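Local coordinates for protein ceramide very long chain fatty acid hydroxylase SCS7 (Saccharomyces cerevisiae, PDB 4ZR1) that hydroxylates the very long chain fatty acid of ceramides at C-2 in the endoplasmic reticulum membrane, probably at a dimetal centre, with electrons from cytochrome b5, at residues V109-V114 against T192-L197; K124-L129 against L211-A216; V141-E146 against W268-V273. One frame throughout, in Å; residues are numbered along the deposited sequence.

Contact 1 of 3, residues V109-V114 against T192-L197; sequences VAWLPV and TLFVIL
Trp111 reaches from helix 106-125 to Phe194 and Val195 on helix 191-208, bridging backbones that stay well apart, with 10.3 Å between the CA atoms of Trp111 and Phe194. Just ahead of it in the chain, Ala110 backs the indole with its CB, which sits 3.9 Å above the Trp111 ring plane and toward the rim. On the opposite face lies Phe194. Its CD2 stands 3.3 Å above the indole plane, again displaced from the centre, and comes within 3.5 Å of Trp111 CZ2. The rings meet at a slant, with planes at 52°. Phe194 gains this position by turning its CG anti to its own backbone N (chi1 174°), and the two aromatic side chains run antiparallel past one another.

The helices joined here are the first and third transmembrane helices of the hydroxylase domain. Phe194 belongs to the pocket that holds a tridecane molecule, and its ring also stacks on Tyr225 of helix 211-236. That same helix meets Trp111 through Val226.

At the far end of the indole, Val195 closes the edge: its CG2 lies near the ring plane, 3.8 Å from Trp111 CH2. Beyond Trp111, Pro113 has no amide hydrogen to offer the preceding turn, and the helix kinks. Val114 N makes only a weak bond to Trp111 O at 2.9 Å, while Val114 O accepts a hydrogen bond from His118 ND1.

Contact 2 of 3, residues K124-L129 against L211-A216; sequences KNMNQL and LYWAYA
The turn between the first and second transmembrane helices, probably lumenal, packs on the opening turn of the fourth, Asn125 meeting Tyr212 and Met126 meeting Trp213. Asn125 lies flat on the phenol: its CB sits 3.3 Å from the centroid of the Tyr212 ring, almost on the ring normal, in a CH-pi contact. The amide plane is only 10° from that of the ring. From there OD1 leans toward the hydroxyl, while Asn125 ND2 comes within 3.4 Å of Tyr212 CE1. A hydrogen bond from Asn125 ND2 to Val121 O, one turn back on helix 106-125, anchors the amide. Leu211 CD2 lies over the centre of the opposite face, 3.3 Å above the plane, and the Tyr212 ring is thus sandwiched between the two residues.

Met126 is fully extended, chi1 of -177° carrying its chain directly away from the backbone N, and passes beside Tyr212 O to reach the indole of Trp213. This is a Met-aromatic contact of oblique geometry: SD is 4.7 Å from the centroid of the Trp213 five-membered ring. The terminal methyl comes closer still, Met126 CE lying 3.4 Å from Trp213 CD1.

Contact 3 of 3, residues V141-E146 against W268-V273; sequences VWTLIE and WFWDEV
With chi1 at 75°, Thr143 holds OG1 between its backbone N and carbonyl carbon, presenting the hydroxyl to Trp270, where chi1 of -62° sets CG opposite the carbonyl carbon and swings the indole across to helix 128-154. Trp270 NE1 donates to Thr143 OG1 along a nearly straight path, 166° at the hydrogen. The modelled separation is very short, and its exact length is doubtful at this resolution. The hydroxyl is hydrogen-bonded on its own helix as well, to Phe140 O, one turn back; since that carbonyl can only accept, OG1 is both donor and acceptor.

Trp270 makes all the contacts of segment 268-273 with 141-146, joining the second transmembrane helix to the short helix 269-273 within the fatty acid hydroxylase fold. Leu144 CD1 covers one face, 3.5 Å from the centroid of the six-membered ring of Trp270 in a CH-pi contact. Phe269 CD2 lies against the opposite face, also over its centre, 3.5 Å above the plane. The ring is therefore clamped on both faces and tethered through its edge.

On the other side of helix 128-154, Trp142, which lines the tridecane pocket, makes a weak hydrogen bond from NE1 to Glu146 OE2 at 3.1 Å. Glu146 binds the chain leading into helix 269-273, OE1 taking Val265 N and OE2 pairing with Thr266 OG1.

In the fold
Helices 106-125 and 128-154 tie the three contacts together: contacts 1 and 2 share the first, contacts 2 and 3 the second. The turn of contact 2 lies farthest from the centre of the chain, about 31 Å, against about 15 Å for each of the others. Phe194 of contact 1 and Trp142, on segment 141-146 but facing away from Trp270, line the same tridecane pocket; the centres of contacts 1 and 3 are about 21 Å apart, their nearest atoms about 6 Å. Both also approach the two-zinc site: the side chain of Phe194 is about 12 Å from that of zinc ligand His232, and that of Trp270 about 10 Å from that of His150.

Contact 1 of 3, residues V109-V114 against T192-L197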
loop_
_atom_site.group_PDB
_atom_site.type_symbol
_atom_site.label_atom_id
_atom_site.label_comp_id
_atom_site.label_asym_id
_atom_site.label_seq_id
_atom_site.Cartn_x
_atom_site.Cartn_y
_atom_site.Cartn_z
ATOM N N VAL A 109 -5.034 8.223 -15.344
ATOM C CA VAL A 109 -4.949 9.440 -16.164
ATOM C C VAL A 109 -3.554 10.048 -16.135
ATOM O O VAL A 109 -3.143 10.694 -17.093
ATOM C CB VAL A 109 -5.981 10.548 -15.749
ATOM C CG1 VAL A 109 -7.386 9.974 -15.661
ATOM C CG2 VAL A 109 -5.596 11.210 -14.454
ATOM N N ALA A 110 -2.814 9.847 -15.049
ATOM C CA ALA A 110 -1.477 10.413 -14.982
ATOM C C ALA A 110 -0.469 9.569 -15.757
ATOM O O ALA A 110 0.403 10.111 -16.436
ATOM C CB ALA A 110 -1.030 10.571 -13.534
ATOM N N TRP A 111 -0.591 8.246 -15.683
ATOM C CA TRP A 111 0.527 7.401 -16.108
ATOM C C TRP A 111 0.332 6.601 -17.391
ATOM O O TRP A 111 1.308 6.300 -18.076
ATOM C CB TRP A 111 0.900 6.465 -14.965
ATOM C CG TRP A 111 1.321 7.243 -13.743
ATOM C CD1 TRP A 111 0.775 7.170 -12.494
ATOM C CD2 TRP A 111 2.351 8.241 -13.671
ATOM N NE1 TRP A 111 1.415 8.041 -11.645
ATOM C CE2 TRP A 111 2.380 8.713 -12.343
ATOM C CE3 TRP A 111 3.253 8.773 -14.597
ATOM C CZ2 TRP A 111 3.274 9.687 -11.917
ATOM C CZ3 TRP A 111 4.139 9.738 -14.177
ATOM C CH2 TRP A 111 4.144 10.189 -12.845
ATOM N N LEU A 112 -0.905 6.261 -17.728
ATOM C CA LEU A 112 -1.158 5.589 -18.998
ATOM C C LEU A 112 -0.695 6.404 -20.226
ATOM O O LEU A 112 -0.291 5.819 -21.221
ATOM C CB LEU A 112 -2.637 5.242 -19.133
ATOM C CG LEU A 112 -3.158 4.071 -18.297
ATOM C CD1 LEU A 112 -4.587 3.722 -18.724
ATOM C CD2 LEU A 112 -2.260 2.864 -18.429
ATOM N N PRO A 113 -0.747 7.748 -20.175
ATOM C CA PRO A 113 -0.116 8.406 -21.326
ATOM C C PRO A 113 1.395 8.213 -21.377
ATOM O O PRO A 113 1.961 8.198 -22.463
ATOM C CB PRO A 113 -0.466 9.885 -21.122
ATOM C CG PRO A 113 -1.734 9.856 -20.353
ATOM C CD PRO A 113 -1.586 8.689 -19.412
ATOM N N VAL A 114 2.045 8.076 -20.227
ATOM C CA VAL A 114 3.478 7.829 -20.232
ATOM C C VAL A 114 3.750 6.411 -20.764
ATOM O O VAL A 114 4.678 6.211 -21.540
ATOM C CB VAL A 114 4.099 8.031 -18.825
ATOM C CG1 VAL A 114 5.569 7.669 -18.834
ATOM C CG2 VAL A 114 3.935 9.487 -18.387
ATOM N N THR A 192 3.195 12.569 -6.736
ATOM C CA THR A 192 4.337 13.186 -6.074
ATOM C C THR A 192 5.231 12.132 -5.421
ATOM O O THR A 192 6.448 12.142 -5.609
ATOM C CB THR A 192 3.885 14.210 -5.016
ATOM O OG1 THR A 192 3.128 15.248 -5.652
ATOM C CG2 THR A 192 5.079 14.830 -4.338
ATOM N N LEU A 193 4.644 11.210 -4.664
ATOM C CA LEU A 193 5.463 10.150 -4.083
ATOM C C LEU A 193 5.892 9.125 -5.122
ATOM O O LEU A 193 7.010 8.611 -5.049
ATOM C CB LEU A 193 4.748 9.423 -2.942
ATOM C CG LEU A 193 4.460 10.177 -1.645
ATOM C CD1 LEU A 193 3.887 9.216 -0.603
ATOM C CD2 LEU A 193 5.683 10.908 -1.116
ATOM N N PHE A 194 5.015 8.811 -6.078
ATOM C CA PHE A 194 5.355 7.786 -7.057
ATOM C C PHE A 194 6.612 8.167 -7.853
ATOM O O PHE A 194 7.482 7.329 -8.104
ATOM C CB PHE A 194 4.199 7.514 -8.014
ATOM C CG PHE A 194 4.568 6.559 -9.113
ATOM C CD1 PHE A 194 4.670 5.198 -8.855
ATOM C CD2 PHE A 194 4.871 7.020 -10.386
ATOM C CE1 PHE A 194 5.055 4.315 -9.844
ATOM C CE2 PHE A 194 5.250 6.136 -11.387
ATOM C CZ PHE A 194 5.346 4.784 -11.114
ATOM N N VAL A 195 6.705 9.438 -8.226
ATOM C CA VAL A 195 7.841 9.955 -8.981
ATOM C C VAL A 195 9.179 9.755 -8.254
ATOM O O VAL A 195 10.172 9.353 -8.862
ATOM C CB VAL A 195 7.632 11.445 -9.290
ATOM C CG1 VAL A 195 8.891 12.061 -9.872
ATOM C CG2 VAL A 195 6.438 11.621 -10.229
ATOM N N ILE A 196 9.196 10.030 -6.954
ATOM C CA ILE A 196 10.380 9.815 -6.122
ATOM C C ILE A 196 10.850 8.355 -6.116
ATOM O O ILE A 196 12.050 8.087 -6.093
ATOM C CB ILE A 196 10.112 10.224 -4.661
ATOM C CG1 ILE A 196 9.710 11.688 -4.558
ATOM C CG2 ILE A 196 11.311 9.961 -3.803
ATOM C CD1 ILE A 196 9.175 12.044 -3.170
ATOM N N LEU A 197 9.904 7.417 -6.121
ATOM C CA LEU A 197 10.225 5.985 -6.037
ATOM C C LEU A 197 10.568 5.410 -7.400
ATOM O O LEU A 197 11.440 4.558 -7.534
ATOM C CB LEU A 197 9.051 5.209 -5.444
ATOM C CG LEU A 197 8.604 5.593 -4.038
ATOM C CD1 LEU A 197 7.249 4.988 -3.752
ATOM C CD2 LEU A 197 9.617 5.105 -3.019
#

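Contact 2 of 3, residues K124-L129 against L211-A216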
loop_
_atom_site.group_PDB
_atom_site.type_symbol
_atom_site.label_atom_id
_atom_site.label_comp_id
_atom_site.label_asym_id
_atom_site.label_seq_id
_atom_site.Cartn_x
_atom_site.Cartn_y
_atom_site.Cartn_z
ATOM N N LYS A 124 8.374 2.046 -33.128
ATOM C CA LYS A 124 8.746 2.731 -34.372
ATOM C C LYS A 124 10.260 2.592 -34.611
ATOM O O LYS A 124 10.779 2.943 -35.663
ATOM C CB LYS A 124 8.320 4.205 -34.294
ATOM C CG LYS A 124 8.893 5.251 -35.303
ATOM C CD LYS A 124 9.016 4.854 -36.784
ATOM C CE LYS A 124 9.536 6.014 -37.618
ATOM N NZ LYS A 124 10.772 6.580 -36.983
ATOM N N ASN A 125 10.980 2.029 -33.652
ATOM C CA ASN A 125 12.430 1.993 -33.771
ATOM C C ASN A 125 13.004 0.616 -33.523
ATOM O O ASN A 125 14.222 0.438 -33.402
ATOM C CB ASN A 125 13.037 2.998 -32.807
ATOM C CG ASN A 125 12.572 4.408 -33.088
ATOM O OD1 ASN A 125 13.092 5.065 -33.987
ATOM N ND2 ASN A 125 11.574 4.876 -32.337
ATOM N N MET A 126 12.120 -0.368 -33.473
ATOM C CA MET A 126 12.505 -1.688 -33.005
ATOM C C MET A 126 11.544 -2.756 -33.516
ATOM O O MET A 126 10.400 -2.452 -33.849
ATOM C CB MET A 126 12.544 -1.679 -31.491
ATOM C CG MET A 126 12.981 -2.946 -30.885
ATOM S SD MET A 126 12.711 -2.837 -29.134
ATOM C CE MET A 126 13.269 -4.491 -28.745
ATOM N N ASN A 127 12.024 -3.992 -33.626
ATOM C CA ASN A 127 11.169 -5.109 -33.985
ATOM C C ASN A 127 9.982 -5.123 -33.028
ATOM O O ASN A 127 10.149 -5.278 -31.808
ATOM C CB ASN A 127 11.933 -6.435 -33.923
ATOM C CG ASN A 127 11.166 -7.578 -34.561
ATOM O OD1 ASN A 127 10.109 -7.971 -34.072
ATOM N ND2 ASN A 127 11.707 -8.132 -35.646
ATOM N N GLN A 128 8.791 -4.940 -33.583
ATOM C CA GLN A 128 7.591 -4.773 -32.781
ATOM C C GLN A 128 7.313 -5.992 -31.915
ATOM O O GLN A 128 6.860 -5.871 -30.779
ATOM C CB GLN A 128 6.408 -4.453 -33.694
ATOM C CG GLN A 128 6.630 -3.126 -34.423
ATOM C CD GLN A 128 5.414 -2.623 -35.166
ATOM O OE1 GLN A 128 4.394 -3.304 -35.267
ATOM N NE2 GLN A 128 5.512 -1.405 -35.681
ATOM N N LEU A 129 7.639 -7.165 -32.434
ATOM C CA LEU A 129 7.364 -8.403 -31.725
ATOM C C LEU A 129 8.275 -8.536 -30.511
ATOM O O LEU A 129 7.858 -9.015 -29.455
ATOM C CB LEU A 129 7.528 -9.589 -32.671
ATOM C CG LEU A 129 6.836 -10.900 -32.321
ATOM C CD1 LEU A 129 5.378 -10.659 -32.012
ATOM C CD2 LEU A 129 6.961 -11.838 -33.504
ATOM N N LEU A 211 18.653 1.526 -25.659
ATOM C CA LEU A 211 17.672 2.597 -25.612
ATOM C C LEU A 211 16.215 2.162 -25.831
ATOM O O LEU A 211 15.387 2.306 -24.929
ATOM C CB LEU A 211 18.066 3.664 -26.629
ATOM C CG LEU A 211 17.408 5.030 -26.514
ATOM C CD1 LEU A 211 18.483 6.071 -26.433
ATOM C CD2 LEU A 211 16.589 5.266 -27.744
ATOM N N TYR A 212 15.897 1.612 -26.999
ATOM C CA TYR A 212 14.491 1.340 -27.323
ATOM C C TYR A 212 13.975 0.096 -26.624
ATOM O O TYR A 212 12.764 -0.123 -26.555
ATOM C CB TYR A 212 14.295 1.217 -28.829
ATOM C CG TYR A 212 14.598 2.504 -29.546
ATOM C CD1 TYR A 212 13.786 3.615 -29.372
ATOM C CD2 TYR A 212 15.701 2.620 -30.380
ATOM C CE1 TYR A 212 14.054 4.804 -30.018
ATOM C CE2 TYR A 212 15.975 3.810 -31.031
ATOM C CZ TYR A 212 15.145 4.894 -30.846
ATOM O OH TYR A 212 15.405 6.080 -31.480
ATOM N N TRP A 213 14.893 -0.710 -26.098
ATOM C CA TRP A 213 14.515 -1.814 -25.225
ATOM C C TRP A 213 14.009 -1.254 -23.901
ATOM O O TRP A 213 13.142 -1.839 -23.248
ATOM C CB TRP A 213 15.696 -2.751 -24.952
ATOM C CG TRP A 213 16.217 -3.568 -26.112
ATOM C CD1 TRP A 213 16.127 -3.280 -27.446
ATOM C CD2 TRP A 213 16.926 -4.811 -26.018
ATOM N NE1 TRP A 213 16.729 -4.276 -28.188
ATOM C CE2 TRP A 213 17.231 -5.224 -27.332
ATOM C CE3 TRP A 213 17.327 -5.620 -24.947
ATOM C CZ2 TRP A 213 17.919 -6.409 -27.605
ATOM C CZ3 TRP A 213 18.010 -6.800 -25.218
ATOM C CH2 TRP A 213 18.296 -7.183 -26.537
ATOM N N ALA A 214 14.588 -0.126 -23.493
ATOM C CA ALA A 214 14.221 0.513 -22.240
ATOM C C ALA A 214 12.847 1.143 -22.375
ATOM O O ALA A 214 12.043 1.064 -21.457
ATOM C CB ALA A 214 15.247 1.546 -21.841
ATOM N N TYR A 215 12.577 1.751 -23.527
ATOM C CA TYR A 215 11.260 2.308 -23.795
ATOM C C TYR A 215 10.177 1.259 -23.626
ATOM O O TYR A 215 9.203 1.479 -22.903
ATOM C CB TYR A 215 11.200 2.906 -25.198
ATOM C CG TYR A 215 11.793 4.288 -25.261
ATOM C CD1 TYR A 215 11.036 5.405 -24.929
ATOM C CD2 TYR A 215 13.116 4.477 -25.631
ATOM C CE1 TYR A 215 11.575 6.663 -24.968
ATOM C CE2 TYR A 215 13.665 5.738 -25.677
ATOM C CZ TYR A 215 12.888 6.824 -25.344
ATOM O OH TYR A 215 13.441 8.078 -25.393
ATOM N N ALA A 216 10.361 0.115 -24.277
ATOM C CA ALA A 216 9.384 -0.972 -24.223
ATOM C C ALA A 216 9.331 -1.605 -22.837
ATOM O O ALA A 216 8.252 -1.904 -22.324
ATOM C CB ALA A 216 9.711 -2.026 -25.268
#

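Contact 3 of 3, residues V141-E146 against W268-V273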
loop_
_atom_site.group_PDB
_atom_site.type_symbol
_atom_site.label_atom_id
_atom_site.label_comp_id
_atom_site.label_asym_id
_atom_site.label_seq_id
_atom_site.Cartn_x
_atom_site.Cartn_y
_atom_site.Cartn_z
ATOM N N VAL A 141 8.495 -8.114 -14.252
ATOM C CA VAL A 141 9.388 -7.494 -13.290
ATOM C C VAL A 141 8.591 -6.609 -12.328
ATOM O O VAL A 141 8.916 -6.547 -11.141
ATOM C CB VAL A 141 10.495 -6.669 -13.999
ATOM C CG1 VAL A 141 11.304 -5.836 -12.999
ATOM C CG2 VAL A 141 11.413 -7.588 -14.797
ATOM N N TRP A 142 7.542 -5.942 -12.821
ATOM C CA TRP A 142 6.715 -5.146 -11.920
ATOM C C TRP A 142 6.200 -5.990 -10.749
ATOM O O TRP A 142 6.261 -5.551 -9.595
ATOM C CB TRP A 142 5.504 -4.486 -12.609
ATOM C CG TRP A 142 4.533 -4.111 -11.521
ATOM C CD1 TRP A 142 3.357 -4.732 -11.217
ATOM C CD2 TRP A 142 4.728 -3.109 -10.509
ATOM N NE1 TRP A 142 2.789 -4.157 -10.102
ATOM C CE2 TRP A 142 3.613 -3.159 -9.649
ATOM C CE3 TRP A 142 5.726 -2.159 -10.261
ATOM C CZ2 TRP A 142 3.471 -2.302 -8.557
ATOM C CZ3 TRP A 142 5.583 -1.308 -9.170
ATOM C CH2 TRP A 142 4.465 -1.387 -8.336
ATOM N N THR A 143 5.685 -7.186 -11.038
ATOM C CA THR A 143 5.058 -7.998 -9.989
ATOM C C THR A 143 6.056 -8.387 -8.913
ATOM O O THR A 143 5.673 -8.629 -7.767
ATOM C CB THR A 143 4.430 -9.303 -10.529
ATOM O OG1 THR A 143 5.460 -10.255 -10.839
ATOM C CG2 THR A 143 3.598 -9.020 -11.743
ATOM N N LEU A 144 7.331 -8.465 -9.298
ATOM C CA LEU A 144 8.388 -8.808 -8.361
ATOM C C LEU A 144 8.714 -7.600 -7.492
ATOM O O LEU A 144 8.816 -7.712 -6.269
ATOM C CB LEU A 144 9.633 -9.302 -9.101
ATOM C CG LEU A 144 10.684 -9.943 -8.188
ATOM C CD1 LEU A 144 10.086 -11.079 -7.344
ATOM C CD2 LEU A 144 11.850 -10.446 -9.010
ATOM N N ILE A 145 8.877 -6.449 -8.142
ATOM C CA ILE A 145 8.957 -5.155 -7.473
ATOM C C ILE A 145 7.787 -4.929 -6.511
ATOM O O ILE A 145 7.990 -4.585 -5.335
ATOM C CB ILE A 145 9.001 -4.028 -8.503
ATOM C CG1 ILE A 145 10.338 -4.078 -9.249
ATOM C CG2 ILE A 145 8.791 -2.680 -7.840
ATOM C CD1 ILE A 145 10.388 -3.203 -10.484
ATOM N N GLU A 146 6.572 -5.131 -7.019
ATOM C CA GLU A 146 5.353 -5.085 -6.205
ATOM C C GLU A 146 5.483 -5.918 -4.929
ATOM O O GLU A 146 5.186 -5.439 -3.841
ATOM C CB GLU A 146 4.153 -5.569 -7.021
ATOM C CG GLU A 146 2.896 -5.792 -6.197
ATOM C CD GLU A 146 1.825 -6.569 -6.951
ATOM O OE1 GLU A 146 1.245 -7.504 -6.345
ATOM O OE2 GLU A 146 1.547 -6.234 -8.132
ATOM N N TRP A 268 -0.752 -13.857 -5.567
ATOM C CA TRP A 268 0.064 -14.406 -4.488
ATOM C C TRP A 268 1.179 -15.284 -5.038
ATOM O O TRP A 268 1.803 -16.044 -4.301
ATOM C CB TRP A 268 -0.789 -15.209 -3.518
ATOM C CG TRP A 268 -1.587 -16.258 -4.181
ATOM C CD1 TRP A 268 -1.130 -17.444 -4.680
ATOM C CD2 TRP A 268 -3.002 -16.241 -4.407
ATOM N NE1 TRP A 268 -2.175 -18.162 -5.210
ATOM C CE2 TRP A 268 -3.336 -17.447 -5.056
ATOM C CE3 TRP A 268 -4.019 -15.322 -4.127
ATOM C CZ2 TRP A 268 -4.641 -17.758 -5.433
ATOM C CZ3 TRP A 268 -5.316 -15.635 -4.495
ATOM C CH2 TRP A 268 -5.615 -16.839 -5.143
ATOM N N PHE A 269 1.411 -15.170 -6.341
ATOM C CA PHE A 269 2.484 -15.882 -7.029
ATOM C C PHE A 269 3.801 -15.830 -6.254
ATOM O O PHE A 269 4.309 -16.852 -5.804
ATOM C CB PHE A 269 2.664 -15.290 -8.429
ATOM C CG PHE A 269 3.701 -15.981 -9.257
ATOM C CD1 PHE A 269 3.391 -17.135 -9.944
ATOM C CD2 PHE A 269 4.980 -15.468 -9.357
ATOM C CE1 PHE A 269 4.339 -17.774 -10.708
ATOM C CE2 PHE A 269 5.932 -16.105 -10.123
ATOM C CZ PHE A 269 5.607 -17.258 -10.804
ATOM N N TRP A 270 4.329 -14.628 -6.074
ATOM C CA TRP A 270 5.596 -14.453 -5.381
ATOM C C TRP A 270 5.504 -14.765 -3.887
ATOM O O TRP A 270 6.532 -14.948 -3.226
ATOM C CB TRP A 270 6.113 -13.030 -5.599
ATOM C CG TRP A 270 6.368 -12.737 -7.032
ATOM C CD1 TRP A 270 5.658 -11.898 -7.839
ATOM C CD2 TRP A 270 7.390 -13.310 -7.852
ATOM N NE1 TRP A 270 6.183 -11.898 -9.108
ATOM C CE2 TRP A 270 7.250 -12.762 -9.142
ATOM C CE3 TRP A 270 8.417 -14.239 -7.619
ATOM C CZ2 TRP A 270 8.099 -13.105 -10.196
ATOM C CZ3 TRP A 270 9.258 -14.577 -8.662
ATOM C CH2 TRP A 270 9.096 -14.010 -9.935
ATOM N N ASP A 271 4.287 -14.818 -3.353
ATOM C CA ASP A 271 4.087 -15.241 -1.970
ATOM C C ASP A 271 4.412 -16.722 -1.848
ATOM O O ASP A 271 5.042 -17.177 -0.892
ATOM C CB ASP A 271 2.652 -14.983 -1.513
ATOM C CG ASP A 271 2.472 -13.609 -0.902
ATOM O OD1 ASP A 271 3.413 -13.125 -0.234
ATOM O OD2 ASP A 271 1.388 -13.014 -1.099
ATOM N N GLU A 272 3.966 -17.470 -2.841
ATOM C CA GLU A 272 4.171 -18.900 -2.857
ATOM C C GLU A 272 5.659 -19.201 -3.061
ATOM O O GLU A 272 6.266 -19.957 -2.304
ATOM C CB GLU A 272 3.308 -19.518 -3.946
ATOM C CG GLU A 272 2.410 -20.627 -3.464
ATOM C CD GLU A 272 1.126 -20.742 -4.279
ATOM O OE1 GLU A 272 1.190 -20.550 -5.511
ATOM O OE2 GLU A 272 0.075 -21.117 -3.711
ATOM N N VAL A 273 6.239 -18.563 -4.070
ATOM C CA VAL A 273 7.654 -18.690 -4.394
ATOM C C VAL A 273 8.564 -18.430 -3.190
ATOM O O VAL A 273 9.493 -19.197 -2.941
ATOM C CB VAL A 273 8.033 -17.717 -5.529
ATOM C CG1 VAL A 273 9.528 -17.723 -5.776
ATOM C CG2 VAL A 273 7.255 -18.040 -6.799
#